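Local coordinates for putative hydrolase (Chromobacterium violaceum, PDB 3MCW) that probably acts as a hydrolase of the isochorismatase family and packs as a two-fold symmetric pair, at the interface of chains A and B. Sequence-based numbering; all coordinates share one arbitrary frame. Chains: chain A/B, Putative hydrolase.

Contact 1: the interface of chains A and B. Residues chain A 168-169, 172; chain B 154-157, 161.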
ATOM      1  N   ALA A 168       7.553   6.775  10.703  1.00  5.87           N
ATOM      2  CA  ALA A 168       8.457   5.695  11.085  1.00  6.13           C
ATOM      3  C   ALA A 168       7.830   4.307  10.864  1.00  5.79           C
ATOM      4  O   ALA A 168       8.538   3.358  10.512  1.00  6.08           O
ATOM      5  CB  ALA A 168       8.865   5.861  12.531  1.00  7.82           C
HETATM    6  N   MSE A 169       6.525   4.206  11.095  1.00  5.82           N
HETATM    7  CA  MSE A 169       5.846   2.931  10.899  0.50  6.12           C
HETATM    8  C   MSE A 169       5.749   2.614   9.407  1.00  6.25           C
HETATM    9  O   MSE A 169       5.998   1.473   8.977  1.00  7.00           O
HETATM   10  CB  MSE A 169       4.496   2.907  11.647  0.50  6.86           C
HETATM   11  CG  MSE A 169       4.679   2.837  13.166  0.50  8.24           C
HETATM   12 SE   MSE A 169       3.061   2.770  14.250  0.37 10.54          SE
HETATM   13  CE  MSE A 169       2.690   0.963  13.915  0.50 12.83           C
ATOM     14  N   ALA A 172       9.147   1.500   8.045  1.00  6.76           N
ATOM     15  CA  ALA A 172       9.464   0.137   8.444  1.00  6.99           C
ATOM     16  C   ALA A 172       8.702  -0.889   7.602  1.00  7.12           C
ATOM     17  O   ALA A 172       9.255  -1.935   7.267  1.00  8.40           O
ATOM     18  CB  ALA A 172       9.186  -0.062   9.917  1.00  8.49           C
TER
ATOM     19  N   THR B 154       9.560  -3.536  14.579  1.00  6.95           N
ATOM     20  CA  THR B 154      10.342  -2.358  14.966  1.00  7.44           C
ATOM     21  C   THR B 154      10.144  -1.250  13.942  1.00  6.41           C
ATOM     22  O   THR B 154      10.288  -1.488  12.732  1.00  7.87           O
ATOM     23  CB  THR B 154      11.816  -2.722  15.047  1.00  8.74           C
ATOM     24  OG1 THR B 154      11.978  -3.865  15.900  1.00 10.71           O
ATOM     25  CG2 THR B 154      12.645  -1.545  15.554  1.00 10.12           C
ATOM     26  N   ASP B 155       9.785  -0.052  14.393  1.00  6.69           N
ATOM     27  CA  ASP B 155       9.605   1.050  13.471  1.00  6.93           C
ATOM     28  C   ASP B 155      10.978   1.595  13.041  1.00  7.02           C
ATOM     29  O   ASP B 155      12.027   1.164  13.495  1.00  8.03           O
ATOM     30  CB  ASP B 155       8.643   2.128  14.004  1.00  7.36           C
ATOM     31  CG  ASP B 155       9.238   3.056  15.088  1.00  7.66           C
ATOM     32  OD1 ASP B 155      10.450   3.064  15.280  1.00  8.52           O
ATOM     33  OD2 ASP B 155       8.410   3.801  15.656  1.00 10.77           O
ATOM     34  N   TRP B 156      10.987   2.566  12.131  1.00  7.45           N
ATOM     35  CA  TRP B 156      12.238   3.018  11.531  1.00  8.52           C
ATOM     36  C   TRP B 156      13.097   3.774  12.542  1.00  9.26           C
ATOM     37  O   TRP B 156      14.291   3.940  12.313  1.00 12.62           O
ATOM     38  CB  TRP B 156      11.942   3.917  10.319  1.00  9.77           C
ATOM     39  CG  TRP B 156      13.085   4.094   9.426  1.00 11.95           C
ATOM     40  CD1 TRP B 156      13.830   5.250   9.166  1.00 13.44           C
ATOM     41  CD2 TRP B 156      13.666   3.074   8.649  1.00 12.92           C
ATOM     42  NE1 TRP B 156      14.795   4.971   8.287  1.00 14.34           N
ATOM     43  CE2 TRP B 156      14.711   3.657   7.906  1.00 12.89           C
ATOM     44  CE3 TRP B 156      13.378   1.726   8.460  1.00 13.45           C
ATOM     45  CZ2 TRP B 156      15.540   2.905   7.074  1.00 15.58           C
ATOM     46  CZ3 TRP B 156      14.181   0.983   7.626  1.00 16.46           C
ATOM     47  CH2 TRP B 156      15.223   1.581   6.920  1.00 16.77           C
ATOM     48  N   HIS B 157      12.489   4.266  13.613  1.00  9.69           N
ATOM     49  CA  HIS B 157      13.229   4.972  14.678  1.00 11.68           C
ATOM     50  C   HIS B 157      13.745   4.014  15.760  1.00 11.82           C
ATOM     51  O   HIS B 157      14.336   4.445  16.748  1.00 15.51           O
ATOM     52  CB  HIS B 157      12.295   6.033  15.262  1.00 14.16           C
ATOM     53  CG  HIS B 157      12.955   6.990  16.200  1.00 20.26           C
ATOM     54  ND1 HIS B 157      12.537   7.169  17.499  1.00 27.39           N
ATOM     55  CD2 HIS B 157      14.005   7.821  16.024  1.00 23.38           C
ATOM     56  CE1 HIS B 157      13.292   8.086  18.080  1.00 26.71           C
ATOM     57  NE2 HIS B 157      14.195   8.495  17.207  1.00 29.19           N
ATOM     58  N   ARG B 161       6.954  -1.793  18.081  1.00  8.37           N
ATOM     59  CA  ARG B 161       5.510  -1.637  18.101  1.00  8.51           C
ATOM     60  C   ARG B 161       4.898  -3.018  18.236  1.00  8.00           C
ATOM     61  O   ARG B 161       5.271  -3.958  17.541  1.00  9.11           O
ATOM     62  CB  ARG B 161       5.039  -0.959  16.804  1.00  9.43           C
ATOM     63  CG  ARG B 161       5.540   0.462  16.643  1.00  9.76           C
ATOM     64  CD  ARG B 161       5.008   1.356  17.723  1.00 11.41           C
ATOM     65  NE  ARG B 161       5.245   2.748  17.434  1.00 13.44           N
ATOM     66  CZ  ARG B 161       5.215   3.699  18.336  1.00 12.79           C
ATOM     67  NH1 ARG B 161       5.034   3.412  19.618  1.00 14.47           N
ATOM     68  NH2 ARG B 161       5.412   4.949  17.944  1.00 14.64           N
TER
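A:Ala168 and A:Ala172, one turn apart on helix 163-174, press onto the B:Thr154 to B:Trp156 stretch, where short side chains let the helix come close to the other backbone. The carbonyl oxygen O of A:Ala168 accepts a hydrogen bond from the backbone N of B:Trp156 at 3.0 Å. A turn further on, the methyl CB of A:Ala172 touches O of B:Thr154 at 3.3 Å and also lies beside CA of B:Asp155.

B:Asp155 packs against A:Ala168. Its CG sits between the backbone N and the carbonyl carbon (chi1 76°), which brings the carboxylate against CB of A:Ala168, 3.8 Å from CG, and leaves CB facing the helix carbonyl. Within chain B, OD2 of this carboxylate makes a long salt bridge to NE of B:Arg161 (3.8 Å), and its OD1 receives a weak hydrogen bond from N of B:His157, which may loosely help to hold the acid in place.

The long, flexible selenomethionine A:Met169 crosses B:Arg161 at about a right angle, its methyl CE modelled 4.0 Å from CG of B:Arg161, though the position of its end is doubtful. The aliphatic part of the arginine would offer such a chain an apolar surface. The site thus joins a helix of one subunit to a loop of the other, and probably helps hold the two together.

Contact 2: the interface of chains A and B. Residues chain A 95-97, 100, 129, 133; chain B 133, 136-137.
The loop after strand 89-93 belongs to the K-x-x-x-S-A-F stretch of the isochorismatase family, whose lysine is catalytic in relatives, and here it receives B:Asn136 from the end of helix 123-137. Asparagine suits this place because its amide both donates and accepts. Its ND2 gives a hydrogen bond to the amide oxygen OD1 of A:Asn96 (3.0 Å), arriving in the carbonyl plane on a lone pair, with the two amide planes only 27° apart. Its OD1 accepts from the backbone N of A:Ser97 (3.0 Å), a donor tilted 34° from the carbonyl plane. Both ends of the amide are therefore gripped, which fixes its flip.

A:Thr95 lies over the amide face. Its hydroxyl OG1, anti to the backbone N (chi1 -157°), comes within 2.8 Å of ND2 of B:Asn136, a close polar contact made from above the amide, while its methyl CG2 rests 3.4 Å from CG of B:Asn136.

A:Ile100 closes the apolar flank. Its end methyl CD1 reaches CB of B:Asn136 (3.5 Å) and meets CD2 of B:Leu137 (3.9 Å), crossing both side chains at about a right angle. Next to it the selenomethionines A:Met133 and B:Met133 cross obliquely, SE of A:Met133 lying 3.6 Å from CG of B:Met133; such pliable chains pack well against their own symmetry mates. In the fold, the site sets the C-terminal part of one subunit's helix 123-137 against the other's loop after strand 89-93, near where the equivalent helices meet.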
ATOM      1  N   THR A  95      -6.425   8.882  -7.823  1.00  8.16           N
ATOM      2  CA  THR A  95      -6.436   7.994  -6.670  0.50  8.31           C
ATOM      3  C   THR A  95      -5.085   8.081  -5.990  1.00  7.17           C
ATOM      4  O   THR A  95      -4.219   8.830  -6.396  1.00  8.27           O
ATOM      5  CB  THR A  95      -6.713   6.501  -7.032  0.50  9.16           C
ATOM      6  OG1 THR A  95      -7.210   5.869  -5.873  0.50  9.39           O
ATOM      7  CG2 THR A  95      -5.440   5.704  -7.338  0.50  8.90           C
ATOM      8  N   ASN A  96      -4.861   7.262  -4.968  1.00  6.87           N
ATOM      9  CA  ASN A  96      -3.616   7.382  -4.223  1.00  6.62           C
ATOM     10  C   ASN A  96      -2.397   6.923  -4.989  1.00  6.52           C
ATOM     11  O   ASN A  96      -1.360   7.573  -4.983  1.00  8.10           O
ATOM     12  CB  ASN A  96      -3.733   6.650  -2.896  1.00  7.48           C
ATOM     13  CG  ASN A  96      -4.929   7.128  -2.127  1.00  8.76           C
ATOM     14  OD1 ASN A  96      -5.977   6.501  -2.110  1.00 10.04           O
ATOM     15  ND2 ASN A  96      -4.807   8.315  -1.558  1.00 12.39           N
ATOM     16  N   SER A  97      -2.476   5.748  -5.606  1.00  7.27           N
ATOM     17  CA  SER A  97      -1.347   5.237  -6.361  1.00  7.20           C
ATOM     18  C   SER A  97      -1.164   5.961  -7.683  1.00  6.85           C
ATOM     19  O   SER A  97      -2.070   6.031  -8.480  1.00  8.31           O
ATOM     20  CB  SER A  97      -1.522   3.747  -6.640  1.00  7.78           C
ATOM     21  OG  SER A  97      -0.436   3.364  -7.500  1.00  8.66           O
ATOM     22  N   ILE A 100      -2.380   4.016 -11.033  1.00  7.57           N
ATOM     23  CA  ILE A 100      -3.752   3.632 -11.342  1.00  8.96           C
ATOM     24  C   ILE A 100      -4.430   4.716 -12.137  1.00  9.27           C
ATOM     25  O   ILE A 100      -4.522   5.868 -11.730  1.00  9.91           O
ATOM     26  CB  ILE A 100      -4.521   3.205 -10.092  1.00 10.17           C
ATOM     27  CG1 ILE A 100      -3.925   1.854  -9.605  1.00 11.56           C
ATOM     28  CG2 ILE A 100      -6.020   3.062 -10.433  1.00 12.43           C
ATOM     29  CD1 ILE A 100      -4.474   1.314  -8.316  1.00 12.68           C
ATOM     30  N   ALA A 129       1.202   4.176  -1.085  1.00  5.42           N
ATOM     31  CA  ALA A 129       0.406   3.430  -2.080  1.00  5.62           C
ATOM     32  C   ALA A 129       1.200   3.233  -3.362  1.00  5.31           C
ATOM     33  O   ALA A 129       1.222   2.155  -3.972  1.00  6.22           O
ATOM     34  CB  ALA A 129      -0.894   4.172  -2.386  1.00  6.69           C
HETATM   35  N   MSE A 133       2.963  -0.478  -4.751  1.00  5.78           N
HETATM   36  CA  MSE A 133       2.718  -0.977  -6.119  0.60  5.89           C
HETATM   37  C   MSE A 133       3.977  -1.028  -6.940  1.00  6.06           C
HETATM   38  O   MSE A 133       4.215  -2.016  -7.641  1.00  7.05           O
HETATM   39  CB  MSE A 133       1.654  -0.171  -6.860  0.60  6.10           C
HETATM   40  CG  MSE A 133       0.309  -0.501  -6.429  0.60  5.76           C
HETATM   41 SE   MSE A 133      -1.094   0.199  -7.601  0.45  6.38          SE
HETATM   42  CE  MSE A 133      -0.590  -0.633  -9.289  0.60  8.47           C
TER
HETATM   43  N   MSE B 133      -4.721  -1.471  -3.202  1.00  5.80           N
HETATM   44  CA  MSE B 133      -4.965  -1.572  -4.635  0.70  6.23           C
HETATM   45  C   MSE B 133      -6.435  -1.775  -4.951  1.00  6.25           C
HETATM   46  O   MSE B 133      -6.957  -1.168  -5.876  1.00  7.50           O
HETATM   47  CB  MSE B 133      -4.158  -2.651  -5.288  0.70  6.49           C
HETATM   48  CG  MSE B 133      -2.745  -2.261  -5.512  0.70  6.27           C
HETATM   49 SE   MSE B 133      -1.748  -3.516  -6.629  0.53  7.05          SE
HETATM   50  CE  MSE B 133      -2.820  -3.392  -8.271  0.70  9.94           C
ATOM     51  N   ASN B 136      -8.283   1.557  -4.689  1.00  6.68           N
ATOM     52  CA  ASN B 136      -7.907   2.488  -5.746  1.00  7.28           C
ATOM     53  C   ASN B 136      -8.375   2.019  -7.129  1.00  7.05           C
ATOM     54  O   ASN B 136      -8.623   2.868  -7.990  1.00  9.03           O
ATOM     55  CB  ASN B 136      -6.400   2.719  -5.772  1.00  7.85           C
ATOM     56  CG  ASN B 136      -5.835   3.610  -4.639  1.00  7.73           C
ATOM     57  OD1 ASN B 136      -4.641   3.865  -4.651  1.00  9.05           O
ATOM     58  ND2 ASN B 136      -6.669   4.089  -3.715  1.00  8.51           N
ATOM     59  N   LEU B 137      -8.504   0.698  -7.324  1.00  7.48           N
ATOM     60  CA  LEU B 137      -9.020   0.160  -8.584  1.00  8.29           C
ATOM     61  C   LEU B 137     -10.544   0.353  -8.712  1.00  8.61           C
ATOM     62  O   LEU B 137     -11.096   0.125  -9.794  1.00 11.68           O
ATOM     63  CB  LEU B 137      -8.699  -1.310  -8.727  1.00  8.18           C
ATOM     64  CG  LEU B 137      -7.222  -1.622  -9.015  1.00  8.25           C
ATOM     65  CD1 LEU B 137      -7.039  -3.132  -8.838  1.00  9.85           C
ATOM     66  CD2 LEU B 137      -6.747  -1.144 -10.393  1.00 11.33           C
TER

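Contact 3: the interface of chains A and B. Residues chain A 171, 175, 181; chain B 156.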
ATOM      1  N   LEU A 171       7.739   3.716   6.978  1.00  6.43           N
ATOM      2  CA  LEU A 171       9.069   3.376   6.483  1.00  6.51           C
ATOM      3  C   LEU A 171       9.452   1.931   6.828  1.00  6.44           C
ATOM      4  O   LEU A 171      10.058   1.238   6.032  1.00  6.98           O
ATOM      5  CB  LEU A 171      10.139   4.332   7.009  1.00  6.94           C
ATOM      6  CG  LEU A 171      10.088   5.782   6.537  1.00  8.05           C
ATOM      7  CD1 LEU A 171      11.283   6.517   7.130  1.00  8.59           C
ATOM      8  CD2 LEU A 171       9.942   5.919   5.021  1.00  9.40           C
ATOM      9  N   ASP A 175      10.455  -0.636   3.879  1.00  6.66           N
ATOM     10  CA  ASP A 175      11.843  -0.988   3.680  1.00  7.10           C
ATOM     11  C   ASP A 175      12.002  -2.489   3.547  1.00  7.46           C
ATOM     12  O   ASP A 175      11.409  -3.269   4.298  1.00  8.98           O
ATOM     13  CB  ASP A 175      12.732  -0.485   4.828  1.00  7.65           C
ATOM     14  CG  ASP A 175      14.180  -0.669   4.510  1.00  9.77           C
ATOM     15  OD1 ASP A 175      14.654  -0.132   3.478  1.00  8.97           O
ATOM     16  OD2 ASP A 175      14.884  -1.455   5.222  1.00 12.77           O
ATOM     17  N   VAL A 181      14.786   2.263   1.757  1.00  7.18           N
ATOM     18  CA  VAL A 181      14.636   3.583   2.373  1.00  7.06           C
ATOM     19  C   VAL A 181      16.037   4.186   2.541  1.00  7.21           C
ATOM     20  O   VAL A 181      16.922   3.564   3.084  1.00  9.86           O
ATOM     21  CB  VAL A 181      13.922   3.454   3.716  1.00  7.89           C
ATOM     22  CG1 VAL A 181      13.926   4.817   4.445  1.00 10.40           C
ATOM     23  CG2 VAL A 181      12.500   2.937   3.501  1.00  9.10           C
TER
ATOM     24  N   TRP B 156      10.987   2.566  12.131  1.00  7.45           N
ATOM     25  CA  TRP B 156      12.238   3.018  11.531  1.00  8.52           C
ATOM     26  C   TRP B 156      13.097   3.774  12.542  1.00  9.26           C
ATOM     27  O   TRP B 156      14.291   3.940  12.313  1.00 12.62           O
ATOM     28  CB  TRP B 156      11.942   3.917  10.319  1.00  9.77           C
ATOM     29  CG  TRP B 156      13.085   4.094   9.426  1.00 11.95           C
ATOM     30  CD1 TRP B 156      13.830   5.250   9.166  1.00 13.44           C
ATOM     31  CD2 TRP B 156      13.666   3.074   8.649  1.00 12.92           C
ATOM     32  NE1 TRP B 156      14.795   4.971   8.287  1.00 14.34           N
ATOM     33  CE2 TRP B 156      14.711   3.657   7.906  1.00 12.89           C
ATOM     34  CE3 TRP B 156      13.378   1.726   8.460  1.00 13.45           C
ATOM     35  CZ2 TRP B 156      15.540   2.905   7.074  1.00 15.58           C
ATOM     36  CZ3 TRP B 156      14.181   0.983   7.626  1.00 16.46           C
ATOM     37  CH2 TRP B 156      15.223   1.581   6.920  1.00 16.77           C
TER
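The indole of B:Trp156 extends with CG anti to the backbone N (chi1 -163°), and this torsion sends the ring into chain A, between the end of helix 163-174 and strand 180-182. A:Leu171 meets it with a side chain whose CG points away from its own carbonyl carbon (chi1 -67°), which sets the methyl CD1 over the face of the five-membered ring, 3.5 Å from CD1 of B:Trp156. This is a CH-pi contact, and CB of A:Leu171 rests over the same face nearer its rim.

A:Val181 comes in from the opposite direction and places CG1 over that face too, offset toward the rim, 3.6 Å from CZ2 of the six-membered ring. Two branched aliphatic side chains share the large flat surface that tryptophan offers.

A:Asp175 stands beside the far rim of the indole, displaced from its plane on the valine side. Its carboxylate carbon CG is 3.5 Å from CH2 of B:Trp156, with the carboxylate turned 66° from the ring. The acid is probably easier to accommodate here because OD1 is engaged within its own chain: OD1 of A:Asp175 accepts a nearly straight hydrogen bond from N of A:Val181 (3.0 Å), met on its anti side. That bond ties the residue after the helix to the strand, and so positions two of the groups that receive the indole. In the fold, the site forms a groove between helix 163-174 and strand 180-182 of one subunit, filled by the loop tryptophan of the other.

Contact 4: the interface of chains A and B. Residues chain A 155-156, 161, 169; chain B 165, 168-169, 172.
In this isochorismatase-family protein, A:Arg161 and B:Glu165 form a charged link across the interface. NH2 of A:Arg161 donates to the carboxylate oxygen OE2 of B:Glu165 at 3.0 Å, a hydrogen-bonded salt bridge. The acceptor lies in the guanidinium plane, but the arginine reaches the carboxylate from above its plane, with the two planes 63° apart. Water 1 closes a second path, standing at the guanidinium edge 2.9 Å from NH1 of A:Arg161 and 2.8 Å from OE2 of B:Glu165. The forked arginine suits this double role, and its NE also makes a long salt bridge to OD2 of A:Asp155 in its own chain.

Backbone hydrogen bonding links N of A:Trp156 to O of B:Ala168 (3.0 Å).

Close packing adds to this. The small CB of B:Ala168 sits against CG of A:Asp155 at 3.6 Å, and CB of B:Ala172 covers CA of A:Asp155 (3.8 Å). A bend at chi2 (-67°) turns the aliphatic chain of A:Arg161 toward B:Met169, whose CE is modelled 3.9 Å from CG of A:Arg161 but is itself doubtful. The selenomethionines A:Met169 and B:Met169 come together near the two-fold axis, but their modelled ends overlap impossibly, so their arrangement is doubtful.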
ATOM      1  N   ASP A 155      -4.618   6.171  15.766  1.00  6.44           N
ATOM      2  CA  ASP A 155      -4.715   4.782  15.316  1.00  6.74           C
ATOM      3  C   ASP A 155      -6.097   4.241  15.639  1.00  6.70           C
ATOM      4  O   ASP A 155      -6.927   4.885  16.282  1.00  6.98           O
ATOM      5  CB  ASP A 155      -3.537   3.931  15.833  1.00  6.94           C
ATOM      6  CG  ASP A 155      -3.629   3.511  17.290  1.00  7.29           C
ATOM      7  OD1 ASP A 155      -4.694   3.584  17.909  1.00  7.32           O
ATOM      8  OD2 ASP A 155      -2.586   3.032  17.778  1.00 10.09           O
ATOM      9  N   TRP A 156      -6.388   3.022  15.180  1.00  7.17           N
ATOM     10  CA  TRP A 156      -7.730   2.462  15.303  1.00  7.73           C
ATOM     11  C   TRP A 156      -8.111   2.131  16.746  1.00  8.30           C
ATOM     12  O   TRP A 156      -9.266   1.840  17.026  1.00 12.07           O
ATOM     13  CB  TRP A 156      -7.811   1.158  14.483  1.00 10.15           C
ATOM     14  CG  TRP A 156      -9.182   0.760  14.150  1.00 12.51           C
ATOM     15  CD1 TRP A 156      -9.935  -0.344  14.608  1.00 12.08           C
ATOM     16  CD2 TRP A 156     -10.000   1.419  13.229  1.00 12.54           C
ATOM     17  NE1 TRP A 156     -11.149  -0.324  14.050  1.00 14.26           N
ATOM     18  CE2 TRP A 156     -11.233   0.719  13.167  1.00 13.15           C
ATOM     19  CE3 TRP A 156      -9.832   2.535  12.432  1.00 13.35           C
ATOM     20  CZ2 TRP A 156     -12.311   1.150  12.396  1.00 15.13           C
ATOM     21  CZ3 TRP A 156     -10.922   2.964  11.652  1.00 15.14           C
ATOM     22  CH2 TRP A 156     -12.133   2.271  11.639  1.00 16.17           C
ATOM     23  N   ARG A 161      -1.024   9.260  17.319  1.00  7.31           N
ATOM     24  CA  ARG A 161       0.340   9.106  16.832  1.00  7.50           C
ATOM     25  C   ARG A 161       0.818  10.392  16.177  1.00  6.79           C
ATOM     26  O   ARG A 161       0.085  11.003  15.388  1.00  7.32           O
ATOM     27  CB  ARG A 161       0.414   7.928  15.839  1.00  7.99           C
ATOM     28  CG  ARG A 161       0.020   6.588  16.414  1.00 10.20           C
ATOM     29  CD  ARG A 161       1.033   6.156  17.455  1.00 11.97           C
ATOM     30  NE  ARG A 161       0.909   4.757  17.783  1.00 15.82           N
ATOM     31  CZ  ARG A 161       1.405   4.207  18.874  1.00 15.40           C
ATOM     32  NH1 ARG A 161       1.990   4.956  19.800  1.00 15.71           N
ATOM     33  NH2 ARG A 161       1.224   2.919  19.080  1.00 17.04           N
HETATM   34  N   MSE A 169       6.525   4.206  11.095  1.00  5.82           N
HETATM   35  CA  MSE A 169       5.846   2.931  10.899  0.50  6.12           C
HETATM   36  C   MSE A 169       5.749   2.614   9.407  1.00  6.25           C
HETATM   37  O   MSE A 169       5.998   1.473   8.977  1.00  7.00           O
HETATM   38  CB  MSE A 169       4.496   2.907  11.647  0.50  6.86           C
HETATM   39  CG  MSE A 169       4.679   2.837  13.166  0.50  8.24           C
HETATM   40 SE   MSE A 169       3.061   2.770  14.250  0.37 10.54          SE
HETATM   41  CE  MSE A 169       2.690   0.963  13.915  0.50 12.83           C
TER
ATOM     42  N   GLU B 165      -0.523  -2.542  17.936  1.00  6.11           N
ATOM     43  CA  GLU B 165      -0.193  -1.192  17.450  1.00  6.58           C
ATOM     44  C   GLU B 165      -0.011  -1.159  15.930  1.00  6.02           C
ATOM     45  O   GLU B 165      -0.459  -0.212  15.279  1.00  6.70           O
ATOM     46  CB  GLU B 165       1.058  -0.666  18.163  1.00  7.21           C
ATOM     47  CG  GLU B 165       0.790  -0.327  19.624  1.00  8.65           C
ATOM     48  CD  GLU B 165       2.005   0.042  20.414  1.00 10.97           C
ATOM     49  OE1 GLU B 165       3.066  -0.598  20.297  1.00  9.72           O
ATOM     50  OE2 GLU B 165       1.874   0.970  21.250  1.00 17.78           O
ATOM     51  N   ALA B 168      -3.424  -1.527  14.398  1.00  6.30           N
ATOM     52  CA  ALA B 168      -4.213  -0.306  14.577  1.00  6.42           C
ATOM     53  C   ALA B 168      -3.753   0.804  13.658  1.00  6.06           C
ATOM     54  O   ALA B 168      -4.590   1.588  13.186  1.00  6.43           O
ATOM     55  CB  ALA B 168      -4.136   0.155  16.038  1.00  7.28           C
HETATM   56  N   MSE B 169      -2.450   0.912  13.418  1.00  6.24           N
HETATM   57  CA  MSE B 169      -1.956   1.969  12.523  0.50  6.59           C
HETATM   58  C   MSE B 169      -2.347   1.637  11.066  1.00  6.59           C
HETATM   59  O   MSE B 169      -2.778   2.524  10.330  1.00  7.99           O
HETATM   60  CB  MSE B 169      -0.440   2.210  12.743  0.50  6.98           C
HETATM   61  CG  MSE B 169      -0.128   2.915  14.084  0.50  7.85           C
HETATM   62 SE   MSE B 169       1.784   3.308  14.472  0.37 12.25          SE
HETATM   63  CE  MSE B 169       1.830   4.889  13.463  0.50 13.83           C
ATOM     64  N   ALA B 172      -6.046   2.427  10.552  1.00  7.23           N
ATOM     65  CA  ALA B 172      -6.281   3.868  10.488  1.00  7.82           C
ATOM     66  C   ALA B 172      -5.875   4.401   9.112  1.00  7.99           C
ATOM     67  O   ALA B 172      -6.531   5.314   8.614  1.00 10.05           O
ATOM     68  CB  ALA B 172      -5.507   4.573  11.590  1.00  9.39           C
TER
HETATM   69  O   HOH W   1       2.908   3.453  22.132  1.00 25.82           O

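Contacts 1 and 3 lie about 7 Å apart between the centres of their C-alpha atoms and share B:Trp156, whose backbone serves the first and whose ring serves the second. Contact 4 largely repeats contact 1 with the chains exchanged, its centre about 12 Å away, and A:Met169 belongs to both. Helix 163-174 takes part in contacts 1, 3 and 4, whereas contact 2, about 20 to 23 Å from the others, depends on helix 123-136 of chain A and its chain B counterpart 123-137. Such separated attachments would limit rocking of the subunits, consistent with a dimer, though the structure alone does not prove one.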